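Local coordinates for immune protein (Enterobacter cloacae, PDB 6D7Y) that probably acts as an immunity protein, binding the toxic C-terminal tip of the contact-dependent growth inhibition protein CdiA and so protecting the cell that makes it, at residues G77-K89 against V94-N106. Sequence-based numbering, arbitrary orientation.
Sequences GLKLPVVLLRVLK and VDVGLCFYMNDFN
Leu80 meets Phe100 and Met102 where strands 78-90 and 93-102, the two arms of an antiparallel beta hairpin inside the protein's larger sheet, begin to part. The Leu80 methyl CD1 sits over the middle of the Phe100 ring, 3.9 Å from its centroid and 13° off the normal, a CH-pi contact; its other methyl, CD2, touches SE of Met102, present as selenomethionine, at 4.2 Å, and Phe115 of helix 105-126 packs against the same leucine. The chain turns a corner at Pro81, and regular pairing then takes over. Val83 lays CG1 against Leu98 CB (3.7 Å), with CG2 more loosely beside Phe100 CB. Leu84 and Cys99 form the first hydrogen-bonded pair, with Leu84 N 2.8 Å from Cys99 O. Beside it, Leu85 carries CG anti to the backbone N (chi1 178°), which brings CD1 against both Leu98 CD1 and Val96 CG1 on the buried face that Val83 and Val87 share. On the other face Arg86 pairs through its backbone with Gly97, while its side chain passes CD by Cys99 SG at 3.8 Å. Val87 continues the buried row opposite Val96. Leu88 and Asp95 make the last hydrogen-bonded pair, its two bonds both 3.1 Å; Leu88 CG sits between backbone N and carbonyl carbon (chi1 54°), laying CD1 alongside Asp95 CB at 3.7 Å. Asp95 OD1 accepts hydrogen bonds from Gly11 N, just past strand 3-10, and from Tyr90 OH within the hairpin. Lys89 NZ is hydrogen-bonded to the carbonyl oxygens of Leu57 and Phe59, and Lys89 CB lies 3.7 Å from Val94 CG2.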
ATOM      1  N   GLY B  77       2.879  17.907  -0.331  1.00 72.21           N
ATOM      2  CA  GLY B  77       1.524  18.450  -0.262  1.00 72.36           C
ATOM      3  C   GLY B  77       0.426  17.797  -1.090  1.00 69.81           C
ATOM      4  O   GLY B  77      -0.747  18.028  -0.800  1.00 68.70           O
ATOM      5  N   LEU B  78       0.755  16.996  -2.111  1.00 66.57           N
ATOM      6  CA  LEU B  78      -0.328  16.373  -2.899  1.00 64.29           C
ATOM      7  C   LEU B  78      -0.998  15.300  -2.026  1.00 61.47           C
ATOM      8  O   LEU B  78      -0.313  14.519  -1.344  1.00 60.15           O
ATOM      9  CB  LEU B  78       0.128  15.868  -4.280  1.00 63.38           C
ATOM     10  CG  LEU B  78       1.112  14.740  -4.564  1.00 62.04           C
ATOM     11  CD1 LEU B  78       0.544  13.382  -4.177  1.00 59.91           C
ATOM     12  CD2 LEU B  78       1.420  14.738  -6.059  1.00 62.59           C
ATOM     13  N   LYS B  79      -2.332  15.289  -2.046  1.00 58.89           N
ATOM     14  CA  LYS B  79      -3.124  14.420  -1.186  1.00 57.70           C
ATOM     15  C   LYS B  79      -4.248  13.723  -1.967  1.00 55.94           C
ATOM     16  O   LYS B  79      -4.981  14.360  -2.724  1.00 56.59           O
ATOM     17  CB  LYS B  79      -3.701  15.309  -0.076  1.00 61.04           C
ATOM     18  CG  LYS B  79      -4.128  14.628   1.213  1.00 62.44           C
ATOM     19  CD  LYS B  79      -4.491  15.695   2.242  1.00 64.82           C
ATOM     20  CE  LYS B  79      -4.657  15.139   3.647  1.00 66.59           C
ATOM     21  NZ  LYS B  79      -4.918  16.211   4.655  1.00 69.61           N
ATOM     22  N   LEU B  80      -4.371  12.413  -1.776  1.00 51.73           N
ATOM     23  CA  LEU B  80      -5.394  11.613  -2.459  1.00 47.01           C
ATOM     24  C   LEU B  80      -6.640  11.565  -1.566  1.00 47.52           C
ATOM     25  O   LEU B  80      -6.520  11.258  -0.372  1.00 46.47           O
ATOM     26  CB  LEU B  80      -4.867  10.200  -2.682  1.00 43.66           C
ATOM     27  CG  LEU B  80      -3.481  10.135  -3.334  1.00 44.57           C
ATOM     28  CD1 LEU B  80      -3.007   8.693  -3.454  1.00 42.77           C
ATOM     29  CD2 LEU B  80      -3.481  10.819  -4.695  1.00 45.89           C
ATOM     30  N   PRO B  81      -7.835  11.857  -2.125  1.00 45.53           N
ATOM     31  CA  PRO B  81      -9.070  11.808  -1.303  1.00 45.69           C
ATOM     32  C   PRO B  81      -9.368  10.454  -0.630  1.00 43.13           C
ATOM     33  O   PRO B  81      -9.661  10.450   0.577  1.00 41.83           O
ATOM     34  CB  PRO B  81     -10.179  12.158  -2.301  1.00 47.23           C
ATOM     35  CG  PRO B  81      -9.500  12.935  -3.377  1.00 48.43           C
ATOM     36  CD  PRO B  81      -8.099  12.386  -3.478  1.00 46.23           C
ATOM     37  N   VAL B  82      -9.302   9.330  -1.380  1.00 38.11           N
ATOM     38  CA  VAL B  82      -9.579   8.007  -0.780  1.00 35.51           C
ATOM     39  C   VAL B  82      -8.658   6.905  -1.331  1.00 31.77           C
ATOM     40  O   VAL B  82      -8.565   6.729  -2.540  1.00 31.63           O
ATOM     41  CB  VAL B  82     -11.037   7.545  -1.011  1.00 37.96           C
ATOM     42  CG1 VAL B  82     -11.297   6.254  -0.230  1.00 39.07           C
ATOM     43  CG2 VAL B  82     -12.040   8.622  -0.590  1.00 40.09           C
ATOM     44  N   VAL B  83      -8.059   6.128  -0.433  1.00 28.39           N
ATOM     45  CA  VAL B  83      -7.165   5.033  -0.813  1.00 27.45           C
ATOM     46  C   VAL B  83      -7.589   3.745  -0.116  1.00 27.29           C
ATOM     47  O   VAL B  83      -8.049   3.773   1.061  1.00 29.67           O
ATOM     48  CB  VAL B  83      -5.726   5.372  -0.386  1.00 27.75           C
ATOM     49  CG1 VAL B  83      -4.765   4.207  -0.640  1.00 27.77           C
ATOM     50  CG2 VAL B  83      -5.264   6.642  -1.078  1.00 29.03           C
ATOM     51  N   LEU B  84      -7.499   2.634  -0.846  1.00 25.05           N
ATOM     52  CA  LEU B  84      -7.771   1.309  -0.291  1.00 24.80           C
ATOM     53  C   LEU B  84      -6.400   0.702   0.047  1.00 24.88           C
ATOM     54  O   LEU B  84      -5.613   0.522  -0.843  1.00 23.68           O
ATOM     55  CB  LEU B  84      -8.458   0.410  -1.315  1.00 25.10           C
ATOM     56  CG  LEU B  84      -8.697  -1.061  -0.924  1.00 25.95           C
ATOM     57  CD1 LEU B  84      -9.576  -1.199   0.310  1.00 28.09           C
ATOM     58  CD2 LEU B  84      -9.294  -1.839  -2.093  1.00 26.07           C
ATOM     59  N   LEU B  85      -6.152   0.420   1.323  1.00 25.11           N
ATOM     60  CA  LEU B  85      -4.903  -0.178   1.780  1.00 25.70           C
ATOM     61  C   LEU B  85      -5.156  -1.656   1.877  1.00 26.25           C
ATOM     62  O   LEU B  85      -6.134  -2.075   2.539  1.00 25.83           O
ATOM     63  CB  LEU B  85      -4.547   0.352   3.147  1.00 28.55           C
ATOM     64  CG  LEU B  85      -3.291  -0.190   3.826  1.00 30.78           C
ATOM     65  CD1 LEU B  85      -2.076   0.246   3.054  1.00 32.07           C
ATOM     66  CD2 LEU B  85      -3.239   0.306   5.258  1.00 34.69           C
ATOM     67  N   ARG B  86      -4.281  -2.459   1.260  1.00 24.99           N
ATOM     68  CA  ARG B  86      -4.432  -3.903   1.253  1.00 26.62           C
ATOM     69  C   ARG B  86      -3.196  -4.535   1.891  1.00 27.77           C
ATOM     70  O   ARG B  86      -2.081  -4.145   1.566  1.00 27.25           O
ATOM     71  CB  ARG B  86      -4.546  -4.411  -0.181  1.00 26.94           C
ATOM     72  CG  ARG B  86      -5.685  -3.802  -0.950  1.00 28.98           C
ATOM     73  CD  ARG B  86      -5.826  -4.317  -2.375  1.00 30.37           C
ATOM     74  NE  ARG B  86      -6.424  -5.656  -2.485  1.00 32.16           N
ATOM     75  CZ  ARG B  86      -5.837  -6.774  -2.934  1.00 32.23           C
ATOM     76  NH1 ARG B  86      -4.588  -6.806  -3.395  1.00 35.17           N
ATOM     77  NH2 ARG B  86      -6.550  -7.894  -2.962  1.00 33.09           N
ATOM     78  N   VAL B  87      -3.415  -5.478   2.801  1.00 28.56           N
ATOM     79  CA  VAL B  87      -2.322  -6.179   3.460  1.00 29.46           C
ATOM     80  C   VAL B  87      -2.622  -7.641   3.242  1.00 30.27           C
ATOM     81  O   VAL B  87      -3.690  -8.116   3.611  1.00 29.66           O
ATOM     82  CB  VAL B  87      -2.255  -5.845   4.948  1.00 31.56           C
ATOM     83  CG1 VAL B  87      -1.007  -6.480   5.565  1.00 31.27           C
ATOM     84  CG2 VAL B  87      -2.265  -4.335   5.161  1.00 31.05           C
ATOM     85  N   LEU B  88      -1.680  -8.379   2.661  1.00 32.44           N
ATOM     86  CA  LEU B  88      -1.941  -9.776   2.372  1.00 34.82           C
ATOM     87  C   LEU B  88      -0.768 -10.662   2.669  1.00 34.03           C
ATOM     88  O   LEU B  88       0.353 -10.280   2.402  1.00 32.33           O
ATOM     89  CB  LEU B  88      -2.363  -9.934   0.902  1.00 37.89           C
ATOM     90  CG  LEU B  88      -1.518  -9.406  -0.254  1.00 40.24           C
ATOM     91  CD1 LEU B  88      -0.339 -10.282  -0.595  1.00 44.86           C
ATOM     92  CD2 LEU B  88      -2.357  -9.330  -1.521  1.00 41.13           C
ATOM     93  N   LYS B  89      -1.032 -11.831   3.245  1.00 35.61           N
ATOM     94  CA  LYS B  89       0.053 -12.773   3.504  1.00 37.87           C
ATOM     95  C   LYS B  89      -0.273 -14.012   2.666  1.00 38.02           C
ATOM     96  O   LYS B  89      -1.417 -14.474   2.634  1.00 37.10           O
ATOM     97  CB  LYS B  89       0.288 -13.091   5.003  1.00 42.29           C
ATOM     98  CG  LYS B  89      -0.418 -14.306   5.575  1.00 45.01           C
ATOM     99  CD  LYS B  89       0.261 -14.770   6.858  1.00 47.91           C
ATOM    100  CE  LYS B  89      -0.208 -16.162   7.232  1.00 50.61           C
ATOM    101  NZ  LYS B  89       0.646 -16.775   8.276  1.00 55.71           N
ATOM    102  N   VAL B  94       4.601 -11.292   2.569  1.00 36.91           N
ATOM    103  CA  VAL B  94       3.598 -10.263   2.827  1.00 34.76           C
ATOM    104  C   VAL B  94       3.783  -9.026   1.928  1.00 33.38           C
ATOM    105  O   VAL B  94       4.899  -8.553   1.728  1.00 32.43           O
ATOM    106  CB  VAL B  94       3.650  -9.814   4.303  1.00 35.51           C
ATOM    107  CG1 VAL B  94       2.672  -8.670   4.572  1.00 34.44           C
ATOM    108  CG2 VAL B  94       3.353 -10.991   5.222  1.00 36.47           C
ATOM    109  N   ASP B  95       2.669  -8.517   1.393  1.00 30.53           N
ATOM    110  CA  ASP B  95       2.675  -7.314   0.568  1.00 29.79           C
ATOM    111  C   ASP B  95       1.722  -6.291   1.204  1.00 28.21           C
ATOM    112  O   ASP B  95       0.750  -6.664   1.860  1.00 28.24           O
ATOM    113  CB  ASP B  95       2.133  -7.564  -0.843  1.00 29.56           C
ATOM    114  CG  ASP B  95       3.038  -8.378  -1.724  1.00 30.77           C
ATOM    115  OD1 ASP B  95       4.106  -8.878  -1.307  1.00 31.97           O
ATOM    116  OD2 ASP B  95       2.650  -8.515  -2.901  1.00 31.91           O
ATOM    117  N   VAL B  96       2.020  -5.014   0.994  1.00 26.92           N
ATOM    118  CA  VAL B  96       1.194  -3.907   1.448  1.00 25.81           C
ATOM    119  C   VAL B  96       0.922  -3.107   0.180  1.00 24.02           C
ATOM    120  O   VAL B  96       1.846  -2.705  -0.506  1.00 24.71           O
ATOM    121  CB  VAL B  96       1.902  -3.059   2.512  1.00 28.02           C
ATOM    122  CG1 VAL B  96       1.080  -1.835   2.861  1.00 28.54           C
ATOM    123  CG2 VAL B  96       2.198  -3.906   3.757  1.00 29.61           C
ATOM    124  N   GLY B  97      -0.350  -2.894  -0.171  1.00 25.31           N
ATOM    125  CA  GLY B  97      -0.651  -2.172  -1.367  1.00 23.48           C
ATOM    126  C   GLY B  97      -1.629  -1.065  -1.123  1.00 23.66           C
ATOM    127  O   GLY B  97      -2.407  -1.148  -0.189  1.00 23.59           O
ATOM    128  N   LEU B  98      -1.523  -0.025  -1.942  1.00 23.08           N
ATOM    129  CA  LEU B  98      -2.418   1.145  -1.901  1.00 24.48           C
ATOM    130  C   LEU B  98      -3.059   1.315  -3.264  1.00 23.26           C
ATOM    131  O   LEU B  98      -2.347   1.531  -4.252  1.00 21.18           O
ATOM    132  CB  LEU B  98      -1.660   2.424  -1.541  1.00 25.68           C
ATOM    133  CG  LEU B  98      -1.189   2.605  -0.090  1.00 28.68           C
ATOM    134  CD1 LEU B  98      -0.081   1.630   0.280  1.00 29.24           C
ATOM    135  CD2 LEU B  98      -0.684   4.029   0.105  1.00 30.53           C
ATOM    136  N   CYS B  99      -4.405   1.295  -3.326  1.00 23.50           N
ATOM    137  CA  CYS B  99      -5.121   1.420  -4.605  1.00 23.26           C
ATOM    138  C   CYS B  99      -5.946   2.694  -4.533  1.00 23.53           C
ATOM    139  O   CYS B  99      -6.555   2.952  -3.491  1.00 23.56           O
ATOM    140  CB  CYS B  99      -6.079   0.241  -4.810  1.00 26.01           C
ATOM    141  SG  CYS B  99      -5.275  -1.374  -4.753  1.00 33.67           S
ATOM    142  N   PHE B 100      -5.953   3.456  -5.622  1.00 22.42           N
ATOM    143  CA  PHE B 100      -6.666   4.744  -5.725  1.00 24.85           C
ATOM    144  C   PHE B 100      -6.994   5.100  -7.172  1.00 23.09           C
ATOM    145  O   PHE B 100      -6.252   4.758  -8.091  1.00 21.85           O
ATOM    146  CB  PHE B 100      -5.811   5.859  -5.117  1.00 27.23           C
ATOM    147  CG  PHE B 100      -4.431   5.957  -5.719  1.00 28.72           C
ATOM    148  CD1 PHE B 100      -3.397   5.187  -5.228  1.00 28.73           C
ATOM    149  CD2 PHE B 100      -4.176   6.825  -6.775  1.00 29.06           C
ATOM    150  CE1 PHE B 100      -2.125   5.268  -5.783  1.00 30.69           C
ATOM    151  CE2 PHE B 100      -2.922   6.923  -7.331  1.00 29.91           C
ATOM    152  CZ  PHE B 100      -1.889   6.138  -6.853  1.00 29.37           C
ATOM    153  N   TYR B 101      -8.132   5.763  -7.398  1.00 23.57           N
ATOM    154  CA  TYR B 101      -8.466   6.169  -8.752  1.00 23.74           C
ATOM    155  C   TYR B 101      -7.825   7.511  -9.088  1.00 25.78           C
ATOM    156  O   TYR B 101      -7.546   8.319  -8.189  1.00 27.59           O
ATOM    157  CB  TYR B 101     -10.008   6.291  -8.948  1.00 25.20           C
ATOM    158  CG  TYR B 101     -10.723   4.969  -8.971  1.00 25.19           C
ATOM    159  CD1 TYR B 101     -11.170   4.372  -7.798  1.00 27.78           C
ATOM    160  CD2 TYR B 101     -10.961   4.304 -10.169  1.00 25.25           C
ATOM    161  CE1 TYR B 101     -11.834   3.143  -7.821  1.00 28.03           C
ATOM    162  CE2 TYR B 101     -11.614   3.087 -10.205  1.00 25.75           C
ATOM    163  CZ  TYR B 101     -12.039   2.501  -9.033  1.00 27.02           C
ATOM    164  OH  TYR B 101     -12.701   1.291  -9.069  1.00 28.79           O
HETATM  165  N   MSE B 102      -7.600   7.749 -10.383  1.00 26.09           N
HETATM  166  CA  MSE B 102      -7.120   9.048 -10.881  1.00 28.22           C
HETATM  167  C   MSE B 102      -7.932   9.293 -12.125  1.00 27.97           C
HETATM  168  O   MSE B 102      -8.286   8.350 -12.830  1.00 26.80           O
HETATM  169  CB  MSE B 102      -5.631   9.136 -11.189  1.00 29.46           C
HETATM  170  CG  MSE B 102      -4.750   8.880  -9.973  1.00 31.52           C
HETATM  171 SE   MSE B 102      -4.850  10.318  -8.613  1.00 42.55          SE
HETATM  172  CE  MSE B 102      -4.255  11.844  -9.716  1.00 39.85           C
ATOM    173  N   ASN B 103      -8.243  10.555 -12.409  1.00 31.67           N
ATOM    174  CA  ASN B 103      -9.068  10.909 -13.593  1.00 34.11           C
ATOM    175  C   ASN B 103      -8.355  10.792 -14.935  1.00 33.93           C
ATOM    176  O   ASN B 103      -9.023  10.686 -15.970  1.00 34.63           O
ATOM    177  CB  ASN B 103      -9.674  12.315 -13.446  1.00 38.06           C
ATOM    178  CG  ASN B 103     -10.785  12.379 -12.410  1.00 40.39           C
ATOM    179  OD1 ASN B 103     -11.391  11.365 -12.065  1.00 41.43           O
ATOM    180  ND2 ASN B 103     -11.085  13.585 -11.937  1.00 43.33           N
ATOM    181  N   ASP B 104      -7.016  10.797 -14.938  1.00 32.33           N
ATOM    182  CA  ASP B 104      -6.274  10.682 -16.192  1.00 32.66           C
ATOM    183  C   ASP B 104      -4.862  10.190 -15.932  1.00 31.45           C
ATOM    184  O   ASP B 104      -4.402  10.219 -14.788  1.00 29.36           O
ATOM    185  CB  ASP B 104      -6.274  12.013 -16.940  1.00 36.82           C
ATOM    186  CG  ASP B 104      -5.619  13.122 -16.159  1.00 41.15           C
ATOM    187  OD1 ASP B 104      -4.408  13.029 -15.896  1.00 47.61           O
ATOM    188  OD2 ASP B 104      -6.302  14.119 -15.845  1.00 49.03           O
ATOM    189  N   PHE B 105      -4.194   9.731 -16.990  1.00 29.96           N
ATOM    190  CA  PHE B 105      -2.832   9.193 -16.878  1.00 30.00           C
ATOM    191  C   PHE B 105      -1.782  10.250 -16.558  1.00 32.10           C
ATOM    192  O   PHE B 105      -0.808   9.959 -15.867  1.00 30.73           O
ATOM    193  CB  PHE B 105      -2.428   8.395 -18.135  1.00 28.96           C
ATOM    194  CG  PHE B 105      -2.978   6.990 -18.171  1.00 28.19           C
ATOM    195  CD1 PHE B 105      -4.236   6.732 -18.671  1.00 28.31           C
ATOM    196  CD2 PHE B 105      -2.225   5.924 -17.696  1.00 26.98           C
ATOM    197  CE1 PHE B 105      -4.738   5.441 -18.690  1.00 27.40           C
ATOM    198  CE2 PHE B 105      -2.719   4.637 -17.711  1.00 26.44           C
ATOM    199  CZ  PHE B 105      -3.988   4.397 -18.217  1.00 26.85           C
ATOM    200  N   ASN B 106      -1.993  11.469 -17.042  1.00 34.63           N
ATOM    201  CA  ASN B 106      -1.048  12.551 -16.797  1.00 39.13           C
ATOM    202  C   ASN B 106      -0.972  12.894 -15.311  1.00 35.88           C
ATOM    203  O   ASN B 106       0.125  12.982 -14.762  1.00 34.59           O
ATOM    204  CB  ASN B 106      -1.414  13.772 -17.654  1.00 45.17           C
ATOM    205  CG  ASN B 106      -1.363  13.464 -19.147  1.00 50.38           C
ATOM    206  OD1 ASN B 106      -0.608  12.589 -19.590  1.00 58.13           O
ATOM    207  ND2 ASN B 106      -2.170  14.182 -19.933  1.00 57.83           N
TER